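Local coordinates for protein nitrilotriacetate monooxygenase component B (Bacillus cereus ATCC 14579, PDB 3BPK) that probably binds FMN and acts as the flavin-dependent oxidoreductase component of a two-component monooxygenase, at residues T34-E39 and S125-K130; F84-S89 and I134-V139. All blocks are in the same frame, centred on the assembly; numbering follows the deposited sequence.

Contact 1 of 2, residues T34-E39 and S125-K130; sequences TSVTKE and SVPGVK
A single polar bond, set beside a small apolar cluster, fixes the loop and short strand of 125-130 against the end of strand 28-36. T34 supplies the bond: its OG1 gives its proton to the carbonyl oxygen of P127, with OG1 and P127 O 2.8 Å apart. The hydroxyl is tucked between the backbone N and the carbonyl carbon (chi1 55°), and from there it meets P127 O in the carbonyl plane, on a lone pair. The next residue is close as well, since G128 CA lies 3.7 Å from the same OG1. T34 CG2, beside its backbone N and anti to the carbonyl carbon, comes only loosely near V129, at CG1.

The apolar part belongs to V36, V126 and P127. V36 CG2, which lies beside its own backbone N, meets the proline ring crosswise at CD, with 3.8 Å between V36 CG2 and P127 CD. The same methyl lies 4.0 Å from V126 CG1, the two valines running antiparallel past one another. V126 CG1, anti to its backbone N (chi1 171°), also rests on the main chain, 3.8 Å from S35 CA. S35 turns its own side chain away, and its OG bonds to N77 of helix 73-81.

The backbones here are not paired as sheet strands: S35 bonds through its backbone to N43, and G128 to I119. A connecting segment thus lies across the sheet face that carries T34 and V36. The join is made by side chains, a threonine hydroxyl satisfying a loop carbonyl while methyl and ring carbons pack beside it.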
loop_
_atom_site.group_PDB
_atom_site.type_symbol
_atom_site.label_atom_id
_atom_site.label_comp_id
_atom_site.label_asym_id
_atom_site.label_seq_id
_atom_site.Cartn_x
_atom_site.Cartn_y
_atom_site.Cartn_z
ATOM N N THR B 34 4.675 -8.492 13.828
ATOM C CA THR B 34 4.924 -9.596 14.776
ATOM C C THR B 34 3.648 -10.407 14.951
ATOM O O THR B 34 2.515 -9.891 14.861
ATOM C CB THR B 34 5.437 -9.133 16.165
ATOM O OG1 THR B 34 4.538 -8.167 16.730
ATOM C CG2 THR B 34 6.819 -8.539 16.022
ATOM N N SER B 35 3.848 -11.696 15.208
ATOM C CA SER B 35 2.754 -12.647 15.308
ATOM C C SER B 35 3.302 -13.810 16.136
ATOM O O SER B 35 4.530 -13.939 16.306
ATOM C CB SER B 35 2.320 -13.120 13.892
ATOM O OG SER B 35 3.370 -13.824 13.222
ATOM N N VAL B 36 2.404 -14.646 16.658
ATOM C CA VAL B 36 2.836 -15.718 17.586
ATOM C C VAL B 36 2.353 -17.071 17.077
ATOM O O VAL B 36 1.204 -17.180 16.621
ATOM C CB VAL B 36 2.310 -15.441 19.028
ATOM C CG1 VAL B 36 2.684 -16.603 19.966
ATOM C CG2 VAL B 36 2.941 -14.133 19.571
ATOM N N THR B 37 3.237 -18.086 17.149
ATOM C CA THR B 37 2.874 -19.446 16.704
ATOM C C THR B 37 2.026 -20.168 17.756
ATOM O O THR B 37 1.933 -19.709 18.905
ATOM C CB THR B 37 4.121 -20.317 16.429
ATOM O OG1 THR B 37 4.762 -20.654 17.683
ATOM C CG2 THR B 37 5.133 -19.628 15.501
ATOM N N LYS B 38 1.429 -21.317 17.377
ATOM C CA LYS B 38 0.682 -22.116 18.348
ATOM C C LYS B 38 1.602 -22.610 19.475
ATOM O O LYS B 38 1.125 -22.919 20.586
ATOM C CB LYS B 38 -0.011 -23.312 17.689
ATOM C CG LYS B 38 -1.253 -22.969 16.879
ATOM C CD LYS B 38 -2.114 -24.212 16.618
ATOM C CE LYS B 38 -1.332 -25.360 15.960
ATOM N NZ LYS B 38 -0.226 -24.931 15.023
ATOM N N GLU B 39 2.906 -22.667 19.207
ATOM C CA GLU B 39 3.885 -23.157 20.208
ATOM C C GLU B 39 4.403 -22.036 21.113
ATOM O O GLU B 39 5.153 -22.295 22.063
ATOM C CB GLU B 39 5.065 -23.825 19.508
ATOM C CG GLU B 39 4.694 -25.119 18.792
ATOM C CD GLU B 39 3.825 -24.915 17.553
ATOM O OE1 GLU B 39 4.008 -23.928 16.804
ATOM O OE2 GLU B 39 2.939 -25.764 17.340
ATOM N N SER B 125 -3.015 -10.336 22.621
ATOM C CA SER B 125 -2.094 -11.281 23.278
ATOM C C SER B 125 -0.797 -11.535 22.491
ATOM O O SER B 125 -0.026 -12.464 22.796
ATOM C CB SER B 125 -2.797 -12.633 23.493
ATOM O OG SER B 125 -2.734 -13.418 22.319
ATOM N N VAL B 126 -0.571 -10.746 21.445
ATOM C CA VAL B 126 0.661 -10.817 20.674
ATOM C C VAL B 126 1.537 -9.611 21.025
ATOM O O VAL B 126 1.093 -8.462 20.891
ATOM C CB VAL B 126 0.333 -10.749 19.170
ATOM C CG1 VAL B 126 1.609 -10.588 18.351
ATOM C CG2 VAL B 126 -0.467 -11.968 18.739
ATOM N N PRO B 127 2.766 -9.863 21.500
ATOM C CA PRO B 127 3.672 -8.748 21.797
ATOM C C PRO B 127 4.147 -8.029 20.532
ATOM O O PRO B 127 4.158 -8.631 19.438
ATOM C CB PRO B 127 4.898 -9.427 22.400
ATOM C CG PRO B 127 4.476 -10.785 22.774
ATOM C CD PRO B 127 3.358 -11.175 21.853
ATOM N N GLY B 128 4.556 -6.778 20.699
ATOM C CA GLY B 128 5.311 -6.062 19.675
ATOM C C GLY B 128 6.768 -5.967 20.086
ATOM O O GLY B 128 7.251 -6.739 20.948
ATOM N N VAL B 129 7.470 -5.024 19.464
ATOM C CA VAL B 129 8.846 -4.720 19.840
ATOM C C VAL B 129 8.971 -3.285 20.353
ATOM O O VAL B 129 8.371 -2.359 19.807
ATOM C CB VAL B 129 9.856 -5.005 18.704
ATOM C CG1 VAL B 129 9.816 -6.496 18.315
ATOM C CG2 VAL B 129 9.645 -4.104 17.463
ATOM N N LYS B 130 9.796 -3.114 21.389
ATOM C CA LYS B 130 9.996 -1.825 22.012
ATOM C C LYS B 130 10.699 -0.808 21.107
ATOM O O LYS B 130 10.458 0.394 21.231
ATOM C CB LYS B 130 10.822 -2.044 23.306
ATOM C CG LYS B 130 11.014 -0.808 24.123
ATOM C CD LYS B 130 11.852 -1.177 25.368
ATOM C CE LYS B 130 12.370 0.064 26.094
ATOM N NZ LYS B 130 11.197 0.644 26.768
#

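Contact 2 of 2, residues F84-S89 and I134-V139; sequences FVVHIS and IRMECV
F84 and C138 face each other across an antiparallel strand pair, with C138 CB over one face of the phenyl ring and SG off to an oblique side. That CB stands 3.9 Å from F84 CE1, in a CH-pi contact displaced toward the rim. The F84 side chain is tucked between its backbone N and carbonyl carbon, which brings the ring end nearer to its partner. On the sheet face shared by F84, V86, M136 and C138, SG also meets V86, where SG and V86 CG2 are 4.0 Å apart.

Farther along, the selenomethionine M136 bends at chi3 (-80°), so that its CE lies 3.8 Å from V86 CG1 and equally close to I88 CD1. I88 and I134 run abreast, with I88 CG1 3.7 Å from I134 CB. On the opposite sheet face H87 and R135 do the same, their ring and guanidinium planes 28° apart; H87 CD2 comes within 3.4 Å of R135 CB, and the extended arginine chain carries CD past the imidazole. H87 ND1 is held by the carbonyl of F32.

Five backbone hydrogen bonds fix this register, the straightest from V86 N to M136 O (168°). A water bridges I134 N and I88 O, where a direct bond would otherwise close that pair.

The pair belongs to the antiparallel barrel sheet expected of the FMN-binding split-barrel, flavin reductase-like fold, flanked by strands 28-36 and 155-168. L182 of helix 179-182 packs on I88 and I134, and I25 of the second subunit also reaches I88.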
loop_
_atom_site.group_PDB
_atom_site.type_symbol
_atom_site.label_atom_id
_atom_site.label_comp_id
_atom_site.label_asym_id
_atom_site.label_seq_id
_atom_site.Cartn_x
_atom_site.Cartn_y
_atom_site.Cartn_z
ATOM N N PHE B 84 -2.276 -9.553 15.598
ATOM C CA PHE B 84 -0.889 -9.327 15.179
ATOM C C PHE B 84 -0.554 -7.879 15.448
ATOM O O PHE B 84 -1.465 -7.060 15.649
ATOM C CB PHE B 84 -0.659 -9.707 13.685
ATOM C CG PHE B 84 -1.595 -9.017 12.698
ATOM C CD1 PHE B 84 -1.161 -7.880 11.979
ATOM C CD2 PHE B 84 -2.895 -9.508 12.460
ATOM C CE1 PHE B 84 -2.013 -7.256 11.043
ATOM C CE2 PHE B 84 -3.729 -8.888 11.512
ATOM C CZ PHE B 84 -3.295 -7.777 10.819
ATOM N N VAL B 85 0.740 -7.552 15.499
ATOM C CA VAL B 85 1.104 -6.137 15.701
ATOM C C VAL B 85 1.804 -5.611 14.447
ATOM O O VAL B 85 2.730 -6.269 13.923
ATOM C CB VAL B 85 2.045 -5.966 16.936
ATOM C CG1 VAL B 85 2.408 -4.470 17.179
ATOM C CG2 VAL B 85 1.384 -6.518 18.231
ATOM N N VAL B 86 1.414 -4.407 14.019
ATOM C CA VAL B 86 2.040 -3.768 12.861
ATOM C C VAL B 86 2.867 -2.591 13.362
ATOM O O VAL B 86 2.315 -1.683 14.014
ATOM C CB VAL B 86 0.986 -3.276 11.850
ATOM C CG1 VAL B 86 1.705 -2.504 10.710
ATOM C CG2 VAL B 86 0.200 -4.468 11.300
ATOM N N HIS B 87 4.164 -2.601 13.063
ATOM C CA HIS B 87 5.047 -1.527 13.484
ATOM C C HIS B 87 5.444 -0.713 12.264
ATOM O O HIS B 87 5.688 -1.272 11.175
ATOM C CB HIS B 87 6.347 -2.084 14.097
ATOM C CG HIS B 87 6.118 -3.037 15.229
ATOM N ND1 HIS B 87 5.743 -4.350 15.018
ATOM C CD2 HIS B 87 6.257 -2.891 16.579
ATOM C CE1 HIS B 87 5.640 -4.969 16.194
ATOM N NE2 HIS B 87 5.924 -4.100 17.157
ATOM N N ILE B 88 5.537 0.595 12.451
ATOM C CA ILE B 88 6.122 1.456 11.408
ATOM C C ILE B 88 7.646 1.254 11.422
ATOM O O ILE B 88 8.294 1.239 12.486
ATOM C CB ILE B 88 5.807 2.942 11.688
ATOM C CG1 ILE B 88 4.283 3.160 11.685
ATOM C CG2 ILE B 88 6.510 3.864 10.680
ATOM C CD1 ILE B 88 3.577 2.662 10.427
ATOM N N SER B 89 8.206 1.057 10.235
ATOM C CA SER B 89 9.659 0.880 10.068
ATOM C C SER B 89 10.330 2.219 9.894
ATOM O O SER B 89 9.900 3.057 9.094
ATOM C CB SER B 89 9.962 -0.009 8.839
ATOM O OG SER B 89 9.346 -1.270 8.959
ATOM N N ILE B 134 6.296 3.815 16.465
ATOM C CA ILE B 134 4.845 3.753 16.311
ATOM C C ILE B 134 4.513 2.298 16.064
ATOM O O ILE B 134 5.139 1.623 15.216
ATOM C CB ILE B 134 4.315 4.597 15.106
ATOM C CG1 ILE B 134 4.689 6.087 15.244
ATOM C CG2 ILE B 134 2.745 4.410 14.954
ATOM C CD1 ILE B 134 4.321 6.936 14.015
ATOM N N ARG B 135 3.576 1.788 16.844
ATOM C CA ARG B 135 3.045 0.458 16.566
ATOM C C ARG B 135 1.564 0.372 16.826
ATOM O O ARG B 135 0.984 1.166 17.595
ATOM C CB ARG B 135 3.823 -0.598 17.310
ATOM C CG ARG B 135 3.527 -0.690 18.797
ATOM C CD ARG B 135 4.388 -1.789 19.462
ATOM N NE ARG B 135 3.848 -2.059 20.786
ATOM C CZ ARG B 135 4.031 -1.283 21.864
ATOM N NH1 ARG B 135 4.823 -0.217 21.834
ATOM N NH2 ARG B 135 3.410 -1.606 22.981
HETATM N N MSE B 136 0.941 -0.597 16.168
HETATM C CA MSE B 136 -0.509 -0.721 16.177
HETATM C C MSE B 136 -0.887 -2.144 16.487
HETATM O O MSE B 136 -0.504 -3.064 15.762
HETATM C CB MSE B 136 -1.039 -0.379 14.776
HETATM C CG MSE B 136 -0.871 1.137 14.449
HETATM SE SE MSE B 136 -1.134 1.513 12.559
HETATM C CE MSE B 136 0.635 0.936 12.013
ATOM N N GLU B 137 -1.644 -2.324 17.565
ATOM C CA GLU B 137 -2.167 -3.654 17.887
ATOM C C GLU B 137 -3.331 -3.864 16.959
ATOM O O GLU B 137 -4.230 -2.990 16.866
ATOM C CB GLU B 137 -2.668 -3.719 19.328
ATOM C CG GLU B 137 -1.580 -3.459 20.361
ATOM C CD GLU B 137 -2.098 -3.506 21.799
ATOM O OE1 GLU B 137 -3.102 -4.210 22.055
ATOM O OE2 GLU B 137 -1.447 -2.866 22.654
ATOM N N CYS B 138 -3.300 -5.007 16.257
ATOM C CA CYS B 138 -4.392 -5.315 15.321
ATOM C C CYS B 138 -5.130 -6.608 15.629
ATOM O O CYS B 138 -4.523 -7.601 16.093
ATOM C CB CYS B 138 -3.852 -5.434 13.909
ATOM S SG CYS B 138 -3.186 -3.866 13.273
ATOM N N VAL B 139 -6.431 -6.588 15.332
ATOM C CA VAL B 139 -7.167 -7.852 15.224
ATOM C C VAL B 139 -7.413 -8.125 13.732
ATOM O O VAL B 139 -7.509 -7.201 12.893
ATOM C CB VAL B 139 -8.502 -7.864 16.019
ATOM C CG1 VAL B 139 -8.238 -7.668 17.521
ATOM C CG2 VAL B 139 -9.450 -6.779 15.484
HETATM O O HOH W 1 8.544 3.263 14.313
#

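How the contacts relate
Both contacts are buried, yet they illustrate two ways of joining chain segments. Contact 2, nearer the centre of the chain, is a regular strand pair inside the main sheet, held by a backbone ladder with apolar and F84-C138 packing on one face and the H87-R135 pair on the other. Contact 1 lies farther out, where a loop meets the end of a strand through one hydroxyl bond and a few methyl groups. The same sheet serves both, because strands 28-36 and 83-88 are neighbours, T34 N probably bonding to V85 O. H87 NE2 adds a second bridge, a probable bond to V129 N, so one histidine connects the two sites. Contact 2 alone reaches the other subunit.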